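Hexokinase (Schistosoma mansoni, PDB 1BDG) catalyses the ATP-dependent phosphorylation of glucose and other hexoses to hexose 6-phosphates, the entry step of glycolysis. Local coordinates at residues E28-R32 / E258-W262; M33-R38 / C384-R388; T100-P104 / Y118-T122; F266-M270 / E293-I298; K306-R310 / E356-I362. Residues are numbered along the deposited sequence.

Interaction 1. Residues E28-R32 / E258-W262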
# COMPACT_ATOMS: atom_id res chain seq x y z
N GLU A 28 -20.63 4.09 6.58
CA GLU A 28 -20.74 2.72 7.05
C GLU A 28 -19.45 1.91 6.95
O GLU A 28 -19.07 1.25 7.92
CB GLU A 28 -21.82 2.00 6.28
CG GLU A 28 -22.09 0.62 6.81
CD GLU A 28 -23.46 0.57 7.41
OE1 GLU A 28 -24.37 1.15 6.75
OE2 GLU A 28 -23.60 -0.02 8.52
N ILE A 29 -18.81 1.88 5.78
CA ILE A 29 -17.55 1.13 5.65
C ILE A 29 -16.68 1.59 6.83
O ILE A 29 -16.28 0.78 7.67
CB ILE A 29 -16.83 1.41 4.31
CG1 ILE A 29 -17.53 0.69 3.16
CG2 ILE A 29 -15.37 1.01 4.38
CD1 ILE A 29 -18.59 1.51 2.47
N CYS A 30 -16.51 2.90 6.94
CA CYS A 30 -15.74 3.51 8.02
C CYS A 30 -16.22 3.02 9.38
O CYS A 30 -15.41 2.60 10.21
CB CYS A 30 -15.86 5.02 7.94
SG CYS A 30 -15.39 5.89 9.42
N ASP A 31 -17.53 3.02 9.59
CA ASP A 31 -18.15 2.58 10.84
C ASP A 31 -17.82 1.14 11.18
O ASP A 31 -17.49 0.83 12.32
CB ASP A 31 -19.66 2.71 10.74
CG ASP A 31 -20.27 3.32 11.96
OD1 ASP A 31 -19.85 4.45 12.30
OD2 ASP A 31 -21.16 2.70 12.56
N ARG A 32 -17.96 0.26 10.20
CA ARG A 32 -17.64 -1.17 10.34
C ARG A 32 -16.13 -1.32 10.55
O ARG A 32 -15.69 -2.10 11.40
CB ARG A 32 -18.08 -1.94 9.08
CG ARG A 32 -19.56 -2.27 9.02
CD ARG A 32 -20.01 -2.69 7.64
NE ARG A 32 -21.45 -2.96 7.61
CZ ARG A 32 -22.00 -4.17 7.61
NH1 ARG A 32 -21.24 -5.27 7.61
NH2 ARG A 32 -23.33 -4.31 7.71
N GLU A 258 -17.28 -8.18 5.92
CA GLU A 258 -17.65 -6.80 6.23
C GLU A 258 -17.95 -5.89 5.03
O GLU A 258 -18.71 -4.93 5.15
CB GLU A 258 -16.59 -6.13 7.13
CG GLU A 258 -16.24 -6.86 8.41
CD GLU A 258 -15.00 -7.72 8.27
OE1 GLU A 258 -14.80 -8.28 7.19
OE2 GLU A 258 -14.21 -7.83 9.22
N LEU A 259 -17.38 -6.18 3.88
CA LEU A 259 -17.64 -5.34 2.71
C LEU A 259 -18.49 -6.06 1.67
O LEU A 259 -18.57 -5.63 0.51
CB LEU A 259 -16.32 -4.89 2.08
CG LEU A 259 -15.42 -4.05 2.98
CD1 LEU A 259 -14.08 -3.83 2.31
CD2 LEU A 259 -16.11 -2.73 3.31
N ASP A 260 -19.21 -7.10 2.12
CA ASP A 260 -20.05 -7.92 1.25
C ASP A 260 -21.21 -7.27 0.54
O ASP A 260 -21.78 -7.86 -0.37
CB ASP A 260 -20.56 -9.15 2.01
CG ASP A 260 -19.59 -10.31 1.97
OD1 ASP A 260 -18.61 -10.25 1.18
OD2 ASP A 260 -19.80 -11.28 2.73
N CYS A 261 -21.59 -6.07 0.95
CA CYS A 261 -22.69 -5.39 0.29
C CYS A 261 -22.18 -4.46 -0.79
O CYS A 261 -22.89 -4.12 -1.74
CB CYS A 261 -23.45 -4.56 1.31
SG CYS A 261 -24.19 -5.55 2.56
N TRP A 262 -20.93 -4.05 -0.64
CA TRP A 262 -20.30 -3.11 -1.53
C TRP A 262 -19.38 -3.73 -2.58
O TRP A 262 -18.97 -3.06 -3.52
CB TRP A 262 -19.59 -2.07 -0.69
CG TRP A 262 -20.55 -1.43 0.29
CD1 TRP A 262 -21.50 -0.51 0.01
CD2 TRP A 262 -20.66 -1.71 1.69
NE1 TRP A 262 -22.19 -0.17 1.14
CE2 TRP A 262 -21.70 -0.90 2.19
CE3 TRP A 262 -19.99 -2.56 2.58
CZ2 TRP A 262 -22.08 -0.91 3.53
CZ3 TRP A 262 -20.38 -2.58 3.91
CH2 TRP A 262 -21.42 -1.76 4.37
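A helix packed against a loop by way of an indole ring is the essence of this contact, which lies within the actin-like ATPase fold of hexokinase and ties helix 23-41 to the loop between strand 243-247 and helix 265-272 of the large subdomain. Residues 28-32 form regular helix, whereas 258-262 have neither helical nor strand geometry, although Trp262 N donates to Leu259 O at 3.1 Å and so turns the loop back on itself. No hydrogen bond crosses between the segments; apolar and CH-pi contacts join loop and helix. Trp262 sits at the centre: Ile29 CD1 lies over its face, 3.9 Å from the centroid of the five-membered ring and 11° off the normal, while Ile29 CG1 is 3.7 Å from Leu259 CD2. Glu28 and Arg32, one turn apart, both meet the CH2 corner of the indole, with Glu28 CG 3.5 Å from Trp262 CH2. Outside the pair, the indole NE1 makes a weak hydrogen bond to Asp25, while Phe253 touches Arg32, Glu258 and Leu259. The arrangement closes with the Arg32 guanidinium, whose NE meets the ring edge 3.5 Å from Trp262 CH2, while NH1 stands 3.5 Å from Glu258 O.

Interaction 2. Residues M33-R38 / C384-R388. Unlike the reference sequence in segment 33-38: Met33 (reference Thr). With SO4 (sulfate ion), chain E.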
# COMPACT_ATOMS: atom_id res chain seq x y z
N MET A 33 -15.34 -0.57 9.79
CA MET A 33 -13.89 -0.61 9.89
C MET A 33 -13.48 -0.32 11.34
O MET A 33 -12.83 -1.15 11.98
CB MET A 33 -13.26 0.39 8.92
CG MET A 33 -11.74 0.40 8.93
SD MET A 33 -11.00 1.52 7.69
CE MET A 33 -11.31 0.54 6.22
N GLY A 34 -13.88 0.84 11.85
CA GLY A 34 -13.56 1.21 13.22
C GLY A 34 -13.99 0.12 14.17
O GLY A 34 -13.29 -0.19 15.13
N GLU A 35 -15.13 -0.50 13.90
CA GLU A 35 -15.61 -1.59 14.75
C GLU A 35 -14.55 -2.71 14.78
O GLU A 35 -14.29 -3.28 15.85
CB GLU A 35 -16.98 -2.12 14.26
CG GLU A 35 -18.18 -1.13 14.39
CD GLU A 35 -19.39 -1.47 13.47
OE1 GLU A 35 -19.72 -2.66 13.26
OE2 GLU A 35 -20.03 -0.53 12.93
N SER A 36 -13.92 -3.00 13.63
CA SER A 36 -12.90 -4.07 13.54
C SER A 36 -11.57 -3.75 14.20
O SER A 36 -10.98 -4.63 14.82
CB SER A 36 -12.61 -4.45 12.10
OG SER A 36 -13.80 -4.79 11.42
N MET A 37 -11.08 -2.53 14.04
CA MET A 37 -9.82 -2.14 14.65
C MET A 37 -9.85 -2.28 16.17
O MET A 37 -8.91 -2.84 16.76
CB MET A 37 -9.44 -0.72 14.26
CG MET A 37 -9.12 -0.53 12.80
SD MET A 37 -8.65 1.16 12.46
CE MET A 37 -8.09 1.06 10.80
N ARG A 38 -10.91 -1.79 16.82
CA ARG A 38 -10.97 -1.93 18.28
C ARG A 38 -11.07 -3.40 18.70
O ARG A 38 -10.60 -3.77 19.77
CB ARG A 38 -12.04 -1.05 18.93
CG ARG A 38 -13.47 -1.36 18.61
CD ARG A 38 -14.32 -1.29 19.88
NE ARG A 38 -14.59 -2.63 20.40
CZ ARG A 38 -15.79 -3.21 20.38
NH1 ARG A 38 -16.84 -2.57 19.87
NH2 ARG A 38 -15.95 -4.43 20.92
N CYS A 384 -11.59 7.20 9.53
CA CYS A 384 -11.74 6.23 10.60
C CYS A 384 -10.58 6.32 11.57
O CYS A 384 -10.76 6.15 12.78
CB CYS A 384 -11.81 4.82 10.06
SG CYS A 384 -11.44 3.65 11.36
N ILE A 385 -9.38 6.56 11.04
CA ILE A 385 -8.17 6.69 11.84
C ILE A 385 -8.29 7.94 12.70
O ILE A 385 -8.06 7.91 13.90
CB ILE A 385 -6.92 6.77 10.94
CG1 ILE A 385 -6.58 5.39 10.38
CG2 ILE A 385 -5.75 7.33 11.69
CD1 ILE A 385 -6.34 4.33 11.43
N LEU A 386 -8.68 9.04 12.06
CA LEU A 386 -8.86 10.31 12.75
C LEU A 386 -9.90 10.18 13.87
O LEU A 386 -9.86 10.92 14.85
CB LEU A 386 -9.31 11.40 11.76
CG LEU A 386 -8.35 11.73 10.62
CD1 LEU A 386 -8.81 12.99 9.95
CD2 LEU A 386 -6.95 11.91 11.15
N ARG A 387 -10.85 9.27 13.68
CA ARG A 387 -11.89 9.03 14.68
C ARG A 387 -11.35 8.20 15.84
O ARG A 387 -11.96 8.15 16.90
CB ARG A 387 -13.09 8.34 14.06
CG ARG A 387 -13.88 9.24 13.16
CD ARG A 387 -15.33 8.82 13.06
NE ARG A 387 -15.98 9.43 11.91
CZ ARG A 387 -16.74 8.77 11.04
NH1 ARG A 387 -16.96 7.46 11.18
NH2 ARG A 387 -17.29 9.42 10.02
N ARG A 388 -10.22 7.54 15.61
CA ARG A 388 -9.58 6.71 16.61
C ARG A 388 -8.51 7.55 17.29
O ARG A 388 -8.61 7.82 18.49
CB ARG A 388 -8.98 5.48 15.94
CG ARG A 388 -8.12 4.63 16.83
CD ARG A 388 -8.19 3.17 16.40
NE ARG A 388 -9.31 2.46 17.01
CZ ARG A 388 -9.44 2.17 18.31
NH1 ARG A 388 -8.52 2.53 19.19
NH2 ARG A 388 -10.49 1.51 18.73
S SO4 E . -11.39 1.78 21.42
O1 SO4 E . -12.46 1.86 20.46
O2 SO4 E . -10.35 2.68 21.03
O3 SO4 E . -11.90 2.16 22.72
O4 SO4 E . -10.87 0.44 21.47
O HOH W 1 -11.87 1.76 15.80
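This is a helix-helix crossing in the large lobe of the hexokinase fold, where helix 23-41 crosses the C-terminal end of helix 357-389. The short segments approach to 10.1 Å between axes at a signed angle of -50°. Their backbones come nearest at Gly34 and Cys384, 5.9 Å between CA atoms, where Cys384 SG lies 3.7 Å from Gly34 CA. Two methionines of helix 23-41 meet Cys384 SG, Met37 SD at 3.9 Å and Met33 CG at 4.1 Å; Met33 replaces the threonine of the reference sequence. Met37 CE reaches Ile385 CD1 at 3.8 Å; the Met37 side chain is about 7 Å from that of substrate-binding Asn223. Arg388 forms a salt bridge with Glu228 and a weak hydrogen bond, NH1 to O2 at 2.6 Å, with a sulfate probably from the crystallisation liquor; its NH2 to S distance, 2.8 Å, is too short for a non-bonded contact, so the ion's placement needs caution. A water donates to Gly34 O (2.5 Å) and accepts from Arg388 NE (2.9 Å).

Interaction 3. Residues T100-P104 / Y118-T122; sequences TYCIP and YIAET
In the hexokinase small subdomain, the end of edge strand 95-101 and, above all, the chain leaving it (100-104) pack on the next helix, 112-129, through residues 118-122. The first segment stays extended (phi/psi -107/133 at Tyr101, -116/129 at Ile103); the second is helical. CA atoms pair Tyr101 with Thr122 at 7.4 Å and Ile103 with Tyr118 at 8.3 Å. Two CH-pi contacts carry the packing. Thr122 CG2 (chi1 -95°) sits over the Tyr101 ring (chi1 m, chi2 87°), 3.4 Å from its centroid and 19° off the normal; Pro104 CD lies over the Tyr118 ring (chi1 t, chi2 86°), 4.2 Å from its centroid and 24° off the normal. An apolar contact adds Ile103 CG1 (chi1 m) to Tyr118 CE2 at 4.1 Å. The one hydrogen bond across is weak, Tyr118 OH to Cys102 O at 2.7 Å. Tyr101 OH bonds Asp125 farther along the same helix, Tyr101 pairs with Tyr80 of strand 80-87, and Ile103 touches Leu75 on strand 68-75.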
# COMPACT_ATOMS: atom_id res chain seq x y z
N THR A 100 18.02 1.49 -6.57
CA THR A 100 16.79 0.75 -6.73
C THR A 100 17.17 -0.44 -7.60
O THR A 100 17.71 -0.25 -8.70
CB THR A 100 15.74 1.61 -7.43
OG1 THR A 100 15.40 2.72 -6.59
CG2 THR A 100 14.51 0.81 -7.74
N TYR A 101 16.99 -1.65 -7.08
CA TYR A 101 17.33 -2.85 -7.83
C TYR A 101 16.08 -3.58 -8.30
O TYR A 101 15.12 -3.78 -7.53
CB TYR A 101 18.16 -3.80 -6.96
CG TYR A 101 19.62 -3.43 -6.77
CD1 TYR A 101 20.02 -2.58 -5.74
CD2 TYR A 101 20.61 -3.98 -7.59
CE1 TYR A 101 21.36 -2.29 -5.52
CE2 TYR A 101 21.95 -3.71 -7.38
CZ TYR A 101 22.33 -2.87 -6.35
OH TYR A 101 23.67 -2.62 -6.16
N CYS A 102 16.07 -3.96 -9.56
CA CYS A 102 14.94 -4.68 -10.11
C CYS A 102 15.06 -6.08 -9.54
O CYS A 102 16.17 -6.54 -9.30
CB CYS A 102 15.08 -4.78 -11.62
SG CYS A 102 16.53 -5.77 -12.04
N ILE A 103 13.93 -6.75 -9.31
CA ILE A 103 13.93 -8.11 -8.77
C ILE A 103 13.33 -9.05 -9.80
O ILE A 103 12.24 -8.79 -10.31
CB ILE A 103 13.13 -8.18 -7.46
CG1 ILE A 103 13.79 -7.34 -6.38
CG2 ILE A 103 13.05 -9.61 -6.96
CD1 ILE A 103 13.12 -7.46 -5.02
N PRO A 104 14.02 -10.15 -10.13
CA PRO A 104 13.50 -11.11 -11.12
C PRO A 104 12.19 -11.77 -10.67
O PRO A 104 12.06 -12.24 -9.55
CB PRO A 104 14.64 -12.12 -11.24
CG PRO A 104 15.86 -11.34 -10.84
CD PRO A 104 15.37 -10.56 -9.68
N TYR A 118 19.24 -13.03 -2.76
CA TYR A 118 19.28 -11.96 -3.74
C TYR A 118 19.45 -10.61 -3.02
O TYR A 118 20.34 -9.81 -3.36
CB TYR A 118 18.01 -11.96 -4.60
CG TYR A 118 18.03 -10.89 -5.67
CD1 TYR A 118 18.64 -11.11 -6.91
CD2 TYR A 118 17.53 -9.62 -5.41
CE1 TYR A 118 18.75 -10.09 -7.85
CE2 TYR A 118 17.64 -8.60 -6.33
CZ TYR A 118 18.25 -8.84 -7.54
OH TYR A 118 18.38 -7.79 -8.40
N ILE A 119 18.64 -10.38 -1.98
CA ILE A 119 18.71 -9.14 -1.20
C ILE A 119 20.15 -8.83 -0.82
O ILE A 119 20.67 -7.75 -1.15
CB ILE A 119 17.82 -9.20 0.08
CG1 ILE A 119 16.34 -9.30 -0.30
CG2 ILE A 119 18.05 -8.00 0.96
CD1 ILE A 119 15.86 -8.14 -1.05
N ALA A 120 20.81 -9.78 -0.16
CA ALA A 120 22.20 -9.59 0.24
C ALA A 120 23.12 -9.40 -0.99
O ALA A 120 23.89 -8.44 -1.04
CB ALA A 120 22.67 -10.75 1.09
N GLU A 121 23.00 -10.28 -2.00
CA GLU A 121 23.80 -10.22 -3.23
C GLU A 121 23.85 -8.75 -3.68
O GLU A 121 24.92 -8.17 -3.83
CB GLU A 121 23.12 -11.07 -4.33
CG GLU A 121 23.97 -11.45 -5.58
CD GLU A 121 24.02 -10.38 -6.70
OE1 GLU A 121 24.91 -9.49 -6.62
OE2 GLU A 121 23.20 -10.46 -7.67
N THR A 122 22.66 -8.16 -3.79
CA THR A 122 22.45 -6.77 -4.19
C THR A 122 23.11 -5.72 -3.28
O THR A 122 23.94 -4.93 -3.73
CB THR A 122 20.95 -6.50 -4.31
OG1 THR A 122 20.54 -6.68 -5.68
CG2 THR A 122 20.60 -5.11 -3.84

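Interaction 4. Residues F266-M270 / E293-I298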
# COMPACT_ATOMS: atom_id res chain seq x y z
N PHE A 266 -17.08 -7.81 -10.36
CA PHE A 266 -15.79 -7.52 -10.96
C PHE A 266 -14.74 -7.66 -9.86
O PHE A 266 -13.62 -8.09 -10.11
CB PHE A 266 -15.84 -6.11 -11.52
CG PHE A 266 -17.00 -5.88 -12.45
CD1 PHE A 266 -17.07 -6.54 -13.67
CD2 PHE A 266 -18.04 -5.03 -12.09
CE1 PHE A 266 -18.15 -6.37 -14.52
CE2 PHE A 266 -19.13 -4.85 -12.94
CZ PHE A 266 -19.18 -5.53 -14.16
N ASP A 267 -15.13 -7.30 -8.65
CA ASP A 267 -14.27 -7.40 -7.48
C ASP A 267 -14.06 -8.89 -7.14
O ASP A 267 -12.97 -9.30 -6.72
CB ASP A 267 -14.91 -6.67 -6.28
CG ASP A 267 -14.80 -5.15 -6.38
OD1 ASP A 267 -13.71 -4.63 -6.69
OD2 ASP A 267 -15.81 -4.47 -6.10
N LYS A 268 -15.11 -9.68 -7.36
CA LYS A 268 -15.07 -11.11 -7.07
C LYS A 268 -14.31 -11.92 -8.10
O LYS A 268 -13.54 -12.79 -7.72
CB LYS A 268 -16.49 -11.67 -6.90
CG LYS A 268 -17.23 -11.05 -5.76
CD LYS A 268 -18.63 -11.58 -5.60
CE LYS A 268 -19.32 -10.72 -4.55
NZ LYS A 268 -20.54 -11.29 -3.94
N SER A 269 -14.50 -11.64 -9.38
CA SER A 269 -13.77 -12.40 -10.40
C SER A 269 -12.33 -11.93 -10.53
O SER A 269 -11.50 -12.62 -11.12
CB SER A 269 -14.48 -12.35 -11.74
OG SER A 269 -14.56 -11.02 -12.22
N MET A 270 -12.05 -10.73 -10.02
CA MET A 270 -10.69 -10.16 -10.02
C MET A 270 -10.00 -10.87 -8.86
O MET A 270 -8.91 -11.41 -9.00
CB MET A 270 -10.77 -8.65 -9.74
CG MET A 270 -9.50 -7.81 -9.91
SD MET A 270 -8.33 -7.85 -8.55
CE MET A 270 -9.26 -7.17 -7.32
N GLU A 293 -6.67 -3.95 -12.99
CA GLU A 293 -7.27 -5.24 -13.24
C GLU A 293 -8.78 -5.12 -13.17
O GLU A 293 -9.50 -5.84 -13.88
CB GLU A 293 -6.71 -6.27 -12.24
CG GLU A 293 -6.88 -7.75 -12.62
CD GLU A 293 -6.29 -8.18 -13.98
OE1 GLU A 293 -5.75 -7.33 -14.74
OE2 GLU A 293 -6.40 -9.38 -14.31
N LEU A 294 -9.29 -4.17 -12.39
CA LEU A 294 -10.73 -4.01 -12.28
C LEU A 294 -11.35 -3.56 -13.59
O LEU A 294 -12.39 -4.08 -14.00
CB LEU A 294 -11.11 -3.04 -11.14
CG LEU A 294 -11.47 -3.68 -9.80
CD1 LEU A 294 -11.71 -2.64 -8.74
CD2 LEU A 294 -12.70 -4.56 -9.97
N VAL A 295 -10.71 -2.59 -14.25
CA VAL A 295 -11.20 -2.07 -15.53
C VAL A 295 -11.06 -3.14 -16.61
O VAL A 295 -11.85 -3.18 -17.53
CB VAL A 295 -10.45 -0.83 -15.99
CG1 VAL A 295 -11.10 -0.28 -17.24
CG2 VAL A 295 -10.43 0.21 -14.89
N ARG A 296 -10.04 -3.99 -16.50
CA ARG A 296 -9.88 -5.06 -17.47
C ARG A 296 -11.03 -6.03 -17.32
O ARG A 296 -11.61 -6.47 -18.31
CB ARG A 296 -8.57 -5.83 -17.28
CG ARG A 296 -8.18 -6.62 -18.53
CD ARG A 296 -6.94 -7.44 -18.36
NE ARG A 296 -7.14 -8.43 -17.32
CZ ARG A 296 -7.65 -9.64 -17.53
NH1 ARG A 296 -8.02 -10.00 -18.75
NH2 ARG A 296 -7.85 -10.45 -16.49
N HIS A 297 -11.35 -6.39 -16.07
CA HIS A 297 -12.44 -7.31 -15.81
C HIS A 297 -13.76 -6.76 -16.30
O HIS A 297 -14.53 -7.47 -16.92
CB HIS A 297 -12.52 -7.66 -14.33
CG HIS A 297 -11.64 -8.80 -13.94
ND1 HIS A 297 -10.29 -8.66 -13.76
CD2 HIS A 297 -11.91 -10.11 -13.80
CE1 HIS A 297 -9.75 -9.84 -13.52
NE2 HIS A 297 -10.71 -10.74 -13.54
N ILE A 298 -14.01 -5.48 -16.07
CA ILE A 298 -15.24 -4.87 -16.53
C ILE A 298 -15.26 -4.98 -18.05
O ILE A 298 -16.23 -5.47 -18.63
CB ILE A 298 -15.31 -3.39 -16.10
CG1 ILE A 298 -15.33 -3.29 -14.57
CG2 ILE A 298 -16.55 -2.73 -16.71
CD1 ILE A 298 -14.72 -2.03 -14.01
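Two helical segments cross at a steep angle, 107° between their N-to-C directions, with axes 9.2 Å apart at closest approach. The shortest CA separation, 5.9 Å, falls between Phe266 and His297, so the crossing point lies at the start of segment 266-270 and late in segment 293-298. Helix 265-272 thereby lies across helix 288-304 in the large subdomain, a buried junction illustrating how near-perpendicular helices interlock through a few bulky residues. Phe266 presents a ring face to Ile298, whose CG1 stands 3.9 Å from the ring centroid in a CH-pi contact, while Phe266 CB meets Leu294 CD2 at 3.8 Å. Farther along, Met270 CA lies over the face of His297, 3.7 Å from the ring centroid, and Met270 CG packs 3.8 Å from Glu293 CG. Ile15 and Leu16 of helix 5-16 touch Phe266, and Val370 of helix 357-389 touches both Leu294 and Ile298. The polar groups are largely served elsewhere. Asp267 bridges to Arg373, and Ser269 OG bonds Gln265 O. His297 ND1 donates to Glu293 O at 2.9 Å within its own helix, and the Glu293 carboxylate is held by Arg296, with NH2 to OE2 at 2.8 Å and NE to OE1 at 3.1 Å. Many side-chain hydrogen bonds thus run within each helix or to other parts of the fold, and apolar and CH-pi contacts make up much of the join.

Interaction 5. Residues K306-R310 / E356-I362; sequences KILFR and EPIDNRI
A salt-bridge network fastens the loop 306-310, which follows helix 288-304, to the first turns of helix 357-389, with Glu356 at its N-cap position. Lys306 (phi/psi 61/19) is the C-prime residue of a Schellman motif ending the earlier helix; Leu308 is extended (-138/151), and Phe309 (39/38) and Arg310 (50/26) both have positive phi. The register sets Leu308 CA 5.7 Å from Asp359 CA. Asp359 (chi1 m) is the hub: OD1 accepts from Phe309 N at 3.1 Å, and OD2 from Arg310 NH1 and NH2, each at 3.0 Å, and from Glu356 N at 2.9 Å. Arg310 (chi1 m, chi2 p, chi3 p) also has NH1 3.4 Å from Glu356 OE1, an ion pair by charge alone, with Glu356 CG over the guanidinium face. Alongside, Leu308 CD2 packs 3.6 Å from Ile362 CG2, and Ile307 CG2 4.0 Å from Ile362 CD1. One carboxylate therefore satisfies a loop amide, an amide at the helix start and a guanidinium, so a polar, charged cluster sits beside the apolar contacts of Ile362.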
# COMPACT_ATOMS: atom_id res chain seq x y z
N LYS A 306 -21.26 -8.02 -25.87
CA LYS A 306 -21.28 -7.28 -27.13
C LYS A 306 -21.40 -5.74 -26.95
O LYS A 306 -21.75 -5.03 -27.89
CB LYS A 306 -22.43 -7.80 -28.01
CG LYS A 306 -22.09 -9.02 -28.87
CD LYS A 306 -21.68 -10.25 -28.05
CE LYS A 306 -21.47 -11.50 -28.93
NZ LYS A 306 -21.09 -12.69 -28.10
N ILE A 307 -21.08 -5.23 -25.77
CA ILE A 307 -21.17 -3.80 -25.51
C ILE A 307 -19.86 -3.05 -25.81
O ILE A 307 -19.84 -1.83 -25.81
CB ILE A 307 -21.67 -3.51 -24.07
CG1 ILE A 307 -22.94 -4.34 -23.79
CG2 ILE A 307 -22.03 -2.04 -23.90
CD1 ILE A 307 -23.55 -4.19 -22.39
N LEU A 308 -18.79 -3.78 -26.08
CA LEU A 308 -17.49 -3.20 -26.42
C LEU A 308 -16.85 -3.97 -27.58
O LEU A 308 -17.07 -5.15 -27.77
CB LEU A 308 -16.51 -3.24 -25.24
CG LEU A 308 -16.23 -2.05 -24.32
CD1 LEU A 308 -14.86 -2.23 -23.68
CD2 LEU A 308 -16.24 -0.75 -25.07
N PHE A 309 -16.03 -3.27 -28.35
CA PHE A 309 -15.30 -3.84 -29.49
C PHE A 309 -16.11 -4.85 -30.33
O PHE A 309 -15.56 -5.85 -30.80
CB PHE A 309 -13.99 -4.47 -29.01
CG PHE A 309 -13.24 -3.64 -27.99
CD1 PHE A 309 -13.22 -2.25 -28.07
CD2 PHE A 309 -12.53 -4.25 -26.95
CE1 PHE A 309 -12.52 -1.49 -27.13
CE2 PHE A 309 -11.83 -3.50 -26.01
CZ PHE A 309 -11.82 -2.12 -26.11
N ARG A 310 -17.40 -4.59 -30.50
CA ARG A 310 -18.28 -5.47 -31.27
C ARG A 310 -18.18 -6.93 -30.85
O ARG A 310 -18.46 -7.82 -31.65
CB ARG A 310 -18.00 -5.34 -32.78
CG ARG A 310 -18.83 -4.29 -33.46
CD ARG A 310 -18.57 -2.95 -32.82
NE ARG A 310 -17.15 -2.61 -32.87
CZ ARG A 310 -16.60 -1.59 -32.23
NH1 ARG A 310 -17.36 -0.81 -31.47
NH2 ARG A 310 -15.30 -1.35 -32.34
N GLU A 356 -13.72 2.31 -31.57
CA GLU A 356 -14.74 3.33 -31.83
C GLU A 356 -14.97 4.31 -30.68
O GLU A 356 -14.72 4.00 -29.52
CB GLU A 356 -16.09 2.67 -32.12
CG GLU A 356 -16.12 1.70 -33.26
CD GLU A 356 -17.51 1.54 -33.83
OE1 GLU A 356 -18.49 1.88 -33.12
OE2 GLU A 356 -17.64 1.09 -34.98
N PRO A 357 -15.49 5.50 -31.00
CA PRO A 357 -15.78 6.52 -30.00
C PRO A 357 -16.56 5.96 -28.80
O PRO A 357 -16.24 6.27 -27.65
CB PRO A 357 -16.59 7.54 -30.80
CG PRO A 357 -15.84 7.55 -32.10
CD PRO A 357 -15.60 6.07 -32.36
N ILE A 358 -17.55 5.12 -29.05
CA ILE A 358 -18.30 4.55 -27.92
C ILE A 358 -17.37 3.76 -27.01
O ILE A 358 -17.47 3.85 -25.80
CB ILE A 358 -19.40 3.58 -28.33
CG1 ILE A 358 -19.45 3.41 -29.84
CG2 ILE A 358 -20.71 3.98 -27.69
CD1 ILE A 358 -19.98 2.05 -30.25
N ASP A 359 -16.45 3.01 -27.61
CA ASP A 359 -15.53 2.19 -26.83
C ASP A 359 -14.68 3.05 -25.92
O ASP A 359 -14.50 2.73 -24.73
CB ASP A 359 -14.65 1.35 -27.75
CG ASP A 359 -15.44 0.44 -28.66
OD1 ASP A 359 -16.41 -0.20 -28.21
OD2 ASP A 359 -15.07 0.36 -29.84
N ASN A 360 -14.18 4.15 -26.48
CA ASN A 360 -13.35 5.08 -25.74
C ASN A 360 -14.17 5.68 -24.61
O ASN A 360 -13.74 5.68 -23.44
CB ASN A 360 -12.84 6.18 -26.67
CG ASN A 360 -11.80 5.69 -27.65
OD1 ASN A 360 -11.54 6.34 -28.66
ND2 ASN A 360 -11.16 4.57 -27.33
N ARG A 361 -15.36 6.18 -24.94
CA ARG A 361 -16.25 6.77 -23.95
C ARG A 361 -16.59 5.77 -22.83
O ARG A 361 -16.44 6.07 -21.65
CB ARG A 361 -17.52 7.30 -24.61
CG ARG A 361 -18.52 7.80 -23.61
CD ARG A 361 -19.45 8.83 -24.17
NE ARG A 361 -20.85 8.50 -23.94
CZ ARG A 361 -21.86 9.32 -24.20
NH1 ARG A 361 -21.61 10.53 -24.71
NH2 ARG A 361 -23.12 8.92 -24.02
N ILE A 362 -17.04 4.58 -23.23
CA ILE A 362 -17.38 3.50 -22.30
C ILE A 362 -16.18 3.17 -21.41
O ILE A 362 -16.33 3.05 -20.20
CB ILE A 362 -17.83 2.20 -23.07
CG1 ILE A 362 -19.27 2.35 -23.56
CG2 ILE A 362 -17.62 0.96 -22.22
CD1 ILE A 362 -19.72 1.21 -24.42

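Overall arrangement
Along the chain interactions 1 and 2 interlace, their segments alternating, and both use helix 23-41; their centres lie 12 Å apart, and Cys30 touches Cys384 and Arg387 between them. Interaction 4 starts just beyond interaction 1 in sequence, with centres 19 Å apart, and interaction 5 follows 17 Å from it. Helix 357-389 carries segments of both interactions 2 and 5, whose centres are 41 Å apart, so this one helix spans the large lobe. Interaction 3 stands apart in the small subdomain, 31 to 42 Å from the others, its segments lying in sequence between those of interactions 1 and 2. The set thus samples both lobes of the kinase that frame the glucose site.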